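Local coordinates for thiol-disulfide isomerase and thioredoxins (Corynebacterium glutamicum, PDB 3LOR), which acts as a thiol-disulfide isomerase of the thioredoxin-like redoxin family, exchanging thiols and disulfides, at the interface of chains A and B and the interface of chains A and C. Coordinates in Å, arbitrary orientation; residue numbers count along the deposited sequence, not the author numbering. Chains: chain A/B/C, Thiol-disulfide isomerase and thioredoxins.

Contact 1: the interface of chains A and B. Residues chain A 142-145; chain B 55, 59, 143-144.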
loop_
_atom_site.group_PDB
_atom_site.type_symbol
_atom_site.label_atom_id
_atom_site.label_comp_id
_atom_site.label_asym_id
_atom_site.label_seq_id
_atom_site.Cartn_x
_atom_site.Cartn_y
_atom_site.Cartn_z
ATOM N N ASP A 142 -5.133 4.356 12.128
ATOM C CA ASP A 142 -4.276 3.297 11.674
ATOM C C ASP A 142 -4.760 1.930 12.136
ATOM O O ASP A 142 -5.287 1.801 13.188
ATOM C CB ASP A 142 -2.881 3.558 12.190
ATOM C CG ASP A 142 -1.928 2.505 11.796
ATOM O OD1 ASP A 142 -1.580 2.419 10.625
ATOM O OD2 ASP A 142 -1.546 1.733 12.643
ATOM N N ASP A 143 -4.572 0.912 11.338
ATOM C CA ASP A 143 -5.055 -0.411 11.656
ATOM C C ASP A 143 -4.480 -0.986 12.943
ATOM O O ASP A 143 -5.191 -1.558 13.713
ATOM C CB ASP A 143 -4.622 -1.368 10.569
ATOM C CG ASP A 143 -5.631 -1.560 9.469
ATOM O OD1 ASP A 143 -6.682 -0.956 9.428
ATOM O OD2 ASP A 143 -5.345 -2.377 8.606
ATOM N N PHE A 144 -3.187 -0.833 13.157
ATOM C CA PHE A 144 -2.539 -1.287 14.358
ATOM C C PHE A 144 -3.061 -0.629 15.633
ATOM O O PHE A 144 -3.290 -1.275 16.604
ATOM C CB PHE A 144 -1.053 -1.035 14.253
ATOM C CG PHE A 144 -0.294 -1.463 15.430
ATOM C CD1 PHE A 144 -0.266 -2.763 15.799
ATOM C CD2 PHE A 144 0.393 -0.567 16.185
ATOM C CE1 PHE A 144 0.403 -3.153 16.859
ATOM C CE2 PHE A 144 1.084 -0.984 17.271
ATOM C CZ PHE A 144 1.087 -2.285 17.593
ATOM N N VAL A 145 -3.245 0.674 15.603
ATOM C CA VAL A 145 -3.799 1.399 16.721
ATOM C C VAL A 145 -5.221 0.971 17.059
ATOM O O VAL A 145 -5.552 0.818 18.181
ATOM C CB VAL A 145 -3.792 2.889 16.456
ATOM C CG1 VAL A 145 -4.467 3.619 17.512
ATOM C CG2 VAL A 145 -2.455 3.398 16.320
ATOM N N LYS B 55 7.923 -0.806 14.034
ATOM C CA LYS B 55 6.746 -0.016 14.293
ATOM C C LYS B 55 6.234 -0.147 15.737
ATOM O O LYS B 55 5.932 0.809 16.348
ATOM C CB LYS B 55 5.665 -0.352 13.274
ATOM C CG LYS B 55 4.311 0.166 13.579
ATOM C CD LYS B 55 3.499 0.341 12.338
ATOM C CE LYS B 55 2.107 0.821 12.606
ATOM N NZ LYS B 55 1.379 1.015 11.371
HETATM N N MSE B 59 6.082 2.891 18.311
HETATM C CA MSE B 59 4.763 3.179 18.809
HETATM C C MSE B 59 4.510 3.057 20.309
HETATM O O MSE B 59 3.818 3.834 20.874
HETATM C CB MSE B 59 3.794 2.288 18.051
HETATM C CG MSE B 59 2.461 2.867 17.738
HETATM SE SE MSE B 59 2.104 3.245 15.865
HETATM C CE MSE B 59 1.137 4.784 16.240
ATOM N N ASP B 143 -1.443 -6.022 10.596
ATOM C CA ASP B 143 -1.172 -5.005 11.584
ATOM C C ASP B 143 -2.310 -4.955 12.588
ATOM O O ASP B 143 -2.085 -4.879 13.742
ATOM C CB ASP B 143 -1.017 -3.630 10.930
ATOM C CG ASP B 143 0.444 -3.174 10.802
ATOM O OD1 ASP B 143 1.299 -4.006 10.540
ATOM O OD2 ASP B 143 0.729 -1.975 10.942
ATOM N N PHE B 144 -3.525 -5.024 12.099
ATOM C CA PHE B 144 -4.695 -5.010 12.917
ATOM C C PHE B 144 -4.747 -6.202 13.859
ATOM O O PHE B 144 -5.001 -6.049 15.008
ATOM C CB PHE B 144 -5.906 -4.953 12.009
ATOM C CG PHE B 144 -7.194 -5.089 12.699
ATOM C CD1 PHE B 144 -7.671 -4.087 13.481
ATOM C CD2 PHE B 144 -7.945 -6.217 12.548
ATOM C CE1 PHE B 144 -8.844 -4.220 14.109
ATOM C CE2 PHE B 144 -9.120 -6.342 13.183
ATOM C CZ PHE B 144 -9.573 -5.352 13.962
#

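Contact 2: the interface of chains A and C. Residues chain A 41-42, 75-76; chain C 87, 91.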
loop_
_atom_site.group_PDB
_atom_site.type_symbol
_atom_site.label_atom_id
_atom_site.label_comp_id
_atom_site.label_asym_id
_atom_site.label_seq_id
_atom_site.Cartn_x
_atom_site.Cartn_y
_atom_site.Cartn_z
ATOM N N LEU A 41 -20.514 9.658 0.504
ATOM C CA LEU A 41 -19.741 10.404 -0.458
ATOM C C LEU A 41 -18.520 11.107 0.090
ATOM O O LEU A 41 -18.022 11.985 -0.520
ATOM C CB LEU A 41 -20.600 11.371 -1.258
ATOM C CG LEU A 41 -21.690 10.810 -2.147
ATOM C CD1 LEU A 41 -22.620 11.780 -2.684
ATOM C CD2 LEU A 41 -21.197 9.897 -3.188
ATOM N N CYS A 42 -18.052 10.710 1.243
ATOM C CA CYS A 42 -16.887 11.284 1.844
ATOM C C CYS A 42 -15.710 10.374 1.557
ATOM O O CYS A 42 -15.769 9.205 1.754
ATOM C CB CYS A 42 -17.115 11.461 3.336
ATOM S SG CYS A 42 -15.682 11.496 4.297
ATOM N N GLU A 75 -24.556 17.156 5.078
ATOM C CA GLU A 75 -24.514 18.036 3.949
ATOM C C GLU A 75 -25.109 17.290 2.766
ATOM O O GLU A 75 -25.058 16.097 2.732
ATOM C CB GLU A 75 -23.083 18.522 3.691
ATOM C CG GLU A 75 -22.118 17.430 3.399
ATOM C CD GLU A 75 -20.663 17.853 3.369
ATOM O OE1 GLU A 75 -20.347 19.040 3.451
ATOM O OE2 GLU A 75 -19.827 16.971 3.246
ATOM N N HIS A 76 -25.664 17.999 1.802
ATOM C CA HIS A 76 -26.114 17.395 0.566
ATOM C C HIS A 76 -27.089 16.286 0.740
ATOM O O HIS A 76 -27.019 15.322 0.078
ATOM C CB HIS A 76 -24.937 16.880 -0.212
ATOM C CG HIS A 76 -23.870 17.884 -0.375
ATOM N ND1 HIS A 76 -24.091 19.103 -0.966
ATOM C CD2 HIS A 76 -22.579 17.874 -0.005
ATOM C CE1 HIS A 76 -22.975 19.788 -0.973
ATOM N NE2 HIS A 76 -22.042 19.066 -0.397
ATOM N N VAL C 87 -21.701 16.886 -6.468
ATOM C CA VAL C 87 -21.335 16.687 -5.092
ATOM C C VAL C 87 -20.171 15.723 -4.925
ATOM O O VAL C 87 -19.349 15.921 -4.113
ATOM C CB VAL C 87 -22.555 16.293 -4.229
ATOM C CG1 VAL C 87 -22.140 16.052 -2.830
ATOM C CG2 VAL C 87 -23.580 17.375 -4.270
ATOM N N GLU C 91 -16.665 16.696 -3.120
ATOM C CA GLU C 91 -16.229 15.898 -2.015
ATOM C C GLU C 91 -14.867 15.276 -2.253
ATOM O O GLU C 91 -14.051 15.306 -1.405
ATOM C CB GLU C 91 -17.261 14.837 -1.764
ATOM C CG GLU C 91 -17.490 14.447 -0.339
ATOM C CD GLU C 91 -17.873 15.586 0.564
ATOM O OE1 GLU C 91 -19.056 15.924 0.647
ATOM O OE2 GLU C 91 -16.971 16.122 1.201
#

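Contact 3: the interface of chains A and C. Residues chain A 41-43, 46-47; chain C 46, 91-92.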
loop_
_atom_site.group_PDB
_atom_site.type_symbol
_atom_site.label_atom_id
_atom_site.label_comp_id
_atom_site.label_asym_id
_atom_site.label_seq_id
_atom_site.Cartn_x
_atom_site.Cartn_y
_atom_site.Cartn_z
ATOM N N LEU A 41 -20.514 9.658 0.504
ATOM C CA LEU A 41 -19.741 10.404 -0.458
ATOM C C LEU A 41 -18.520 11.107 0.090
ATOM O O LEU A 41 -18.022 11.985 -0.520
ATOM C CB LEU A 41 -20.600 11.371 -1.258
ATOM C CG LEU A 41 -21.690 10.810 -2.147
ATOM C CD1 LEU A 41 -22.620 11.780 -2.684
ATOM C CD2 LEU A 41 -21.197 9.897 -3.188
ATOM N N CYS A 42 -18.052 10.710 1.243
ATOM C CA CYS A 42 -16.887 11.284 1.844
ATOM C C CYS A 42 -15.710 10.374 1.557
ATOM O O CYS A 42 -15.769 9.205 1.754
ATOM C CB CYS A 42 -17.115 11.461 3.336
ATOM S SG CYS A 42 -15.682 11.496 4.297
ATOM N N PRO A 43 -14.643 10.951 1.058
ATOM C CA PRO A 43 -13.489 10.194 0.616
ATOM C C PRO A 43 -12.840 9.419 1.729
ATOM O O PRO A 43 -12.427 8.324 1.509
ATOM C CB PRO A 43 -12.551 11.273 0.123
ATOM C CG PRO A 43 -13.387 12.386 -0.158
ATOM C CD PRO A 43 -14.477 12.374 0.792
ATOM N N VAL A 46 -15.112 6.437 2.310
ATOM C CA VAL A 46 -15.103 5.474 1.249
ATOM C C VAL A 46 -13.771 4.786 1.074
ATOM O O VAL A 46 -13.716 3.620 0.882
ATOM C CB VAL A 46 -15.463 6.141 -0.067
ATOM C CG1 VAL A 46 -15.328 5.214 -1.159
ATOM C CG2 VAL A 46 -16.803 6.630 -0.048
ATOM N N ASN A 47 -12.713 5.566 1.075
ATOM C CA ASN A 47 -11.357 5.064 1.051
ATOM C C ASN A 47 -10.847 4.336 2.265
ATOM O O ASN A 47 -10.130 3.420 2.124
ATOM C CB ASN A 47 -10.348 6.154 0.776
ATOM C CG ASN A 47 -10.606 6.892 -0.474
ATOM O OD1 ASN A 47 -11.035 6.346 -1.460
ATOM N ND2 ASN A 47 -10.342 8.158 -0.435
ATOM N N VAL C 46 -13.832 4.530 -7.448
ATOM C CA VAL C 46 -13.588 5.403 -6.347
ATOM C C VAL C 46 -12.261 5.166 -5.624
ATOM O O VAL C 46 -11.584 6.069 -5.301
ATOM C CB VAL C 46 -14.757 5.316 -5.381
ATOM C CG1 VAL C 46 -14.473 5.955 -4.160
ATOM C CG2 VAL C 46 -15.947 5.896 -5.943
ATOM N N GLU C 91 -16.665 16.696 -3.120
ATOM C CA GLU C 91 -16.229 15.898 -2.015
ATOM C C GLU C 91 -14.867 15.276 -2.253
ATOM O O GLU C 91 -14.051 15.306 -1.405
ATOM C CB GLU C 91 -17.261 14.837 -1.764
ATOM C CG GLU C 91 -17.490 14.447 -0.339
ATOM C CD GLU C 91 -17.873 15.586 0.564
ATOM O OE1 GLU C 91 -19.056 15.924 0.647
ATOM O OE2 GLU C 91 -16.971 16.122 1.201
ATOM N N PHE C 92 -14.628 14.784 -3.449
ATOM C CA PHE C 92 -13.395 14.135 -3.812
ATOM C C PHE C 92 -12.328 15.063 -4.377
ATOM O O PHE C 92 -11.275 14.648 -4.743
ATOM C CB PHE C 92 -13.684 12.982 -4.747
ATOM C CG PHE C 92 -14.225 11.797 -4.063
ATOM C CD1 PHE C 92 -15.489 11.783 -3.557
ATOM C CD2 PHE C 92 -13.463 10.703 -3.881
ATOM C CE1 PHE C 92 -15.961 10.704 -2.912
ATOM C CE2 PHE C 92 -13.947 9.642 -3.237
ATOM C CZ PHE C 92 -15.190 9.639 -2.753
#

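Contact 1: the interface of chains A and B
B:Lys55 and A:Asp142 meet tip to tip in a salt bridge between two copies of this redoxin-family, thioredoxin-like protein, in a two-fold pairing that may or may not exist outside the crystal. The ammonium NZ of B:Lys55 lies 3.3 Å from the carboxylate OD2 of A:Asp142, which it approaches from the syn side, 30° out of the carboxylate plane; its bond to OD1 is weak. The same ammonium donates to OD2 of B:Asp143 in its own chain, 3.1 Å away and nearly in line with the C-O bond, so one lysine serves two acidic groups from opposite chains. The OD2 atoms of A:Asp142 and B:Asp143 are 4.7 Å apart; if both are charged they would repel, which the ammonium between them probably offsets. A lysine suits the place because its chain, extended beyond CG, spans the gap, while its CE rests 4.0 Å from CB of A:Phe144.

Around this polar centre the contact turns apolar. A:Phe144, CG anti to its backbone N (chi1 -180°), sends its ring toward chain B, where the bent selenoether chain of B:Met59, modelled as selenomethionine, runs antiparallel alongside it, with CG and SE near CE2 and CD2. The methyl CE of B:Met59 touches CG2 of A:Val145 at 3.9 Å. At the ring's edge, in plane, CD1 of A:Phe144 faces the carbonyl O of B:Asp143 at 3.5 Å; B:Phe144 meets A:Asp143 O likewise. Further back, A:Asp142 immediately precedes helix 143-154, and its OD2 takes a weak bond from the N of A:Phe144, which may help to steady this carboxylate at the helix start.

Contact 2: the interface of chains A and C
The imidazole of A:His76 carries C:Val87 on one face: the methyl CG1 sits 3.3 Å above the ring plane, shifted toward the rim and 3.4 Å from CD2, a CH-pi contact. CG1 is anti to the backbone N of C:Val87 (chi1 178°), and the other methyl, CG2, reaches ND1 and CG of the ring. A branched residue suits this place, since its two methyls spread over the imidazole from helix 82-91.

The carboxylates of A:Glu75 and C:Glu91 come tip to tip, their planes 37° apart. OE2 of A:Glu75 and OE1 of C:Glu91 are modelled 2.9 Å apart; two carboxylates that can only accept would clash here, and sharing a proton would need one to be neutral, which the structure does not show. The placement of C:Glu91 is itself doubtful, because its CG is modelled implausibly close to the carbonyl O of A:Leu41. A:His76 NE2 lies 4.5 Å from OE1 of C:Glu91 and, if charged, could ease the repulsion.

Beside this acidic pair lies A:Cys42, its SG pointing away. A:Cys42 is the first, nucleophilic cysteine of the thioredoxin-type CPGC motif, so this packing lies at the edge of the active site and may limit access to it; whether the pairing is biological, the structure alone does not show.

Contact 3: the interface of chains A and C
A:Pro43 and A:Val46, in the first turn of helix 43-59, meet C:Phe92, just beyond helix 82-91, and C:Val46, in the partner's own helix 43-59; the loop residue A:Leu41 also joins in. A:Pro43 is the proline of the CPGC active-site motif of the thioredoxin-like fold, set at the helix start, where a proline costs little, since backbone N-H groups of the first turn have no helical carbonyl partner and the hydrogen that proline lacks is not missed. Its ring lies over one face of the phenyl ring of C:Phe92, with CG 3.9 Å above the plane and centred on it, a CH-pi contact. The proline CA and CB extend this cover toward CZ and CE2, CZ being 3.8 Å from CA. C:Phe92 places its ring there with CG anti to its carbonyl carbon (chi1 -76°), and its CE1 reaches the carbonyl O of A:Leu41 at 3.4 Å.

The same CG of A:Pro43 also lies 3.2 Å from the backbone O of C:Glu91. Farther along, A:Val46 and C:Val46, equivalent residues of the two copies, lie roughly perpendicular. Both turn CG1 anti to the backbone N (chi1 174° in A:Val46), and the two CG1 methyls touch at 3.2 Å, tighter than usual carbon packing. Compact, uncharged valine suits a place where a residue meets its own twin.

Contact 2 and contact 3 are neighbouring parts of one two-fold A-C interface, their C-alpha centres about 8 Å apart; they share A:Leu41, A:Cys42 and C:Glu91. Contact 1 belongs to a separate A-B interface, with its centre about 29 Å from that of contact 2 and 23 Å from that of contact 3. Helix 43-59 links the two interfaces: its N-terminal, active-site end packs in contact 3, while its C-terminal end, on chain B, serves contact 1. One copy can therefore touch two partners at once, consistent with the four-copy deposited assembly, although that assembly may reflect crystal packing.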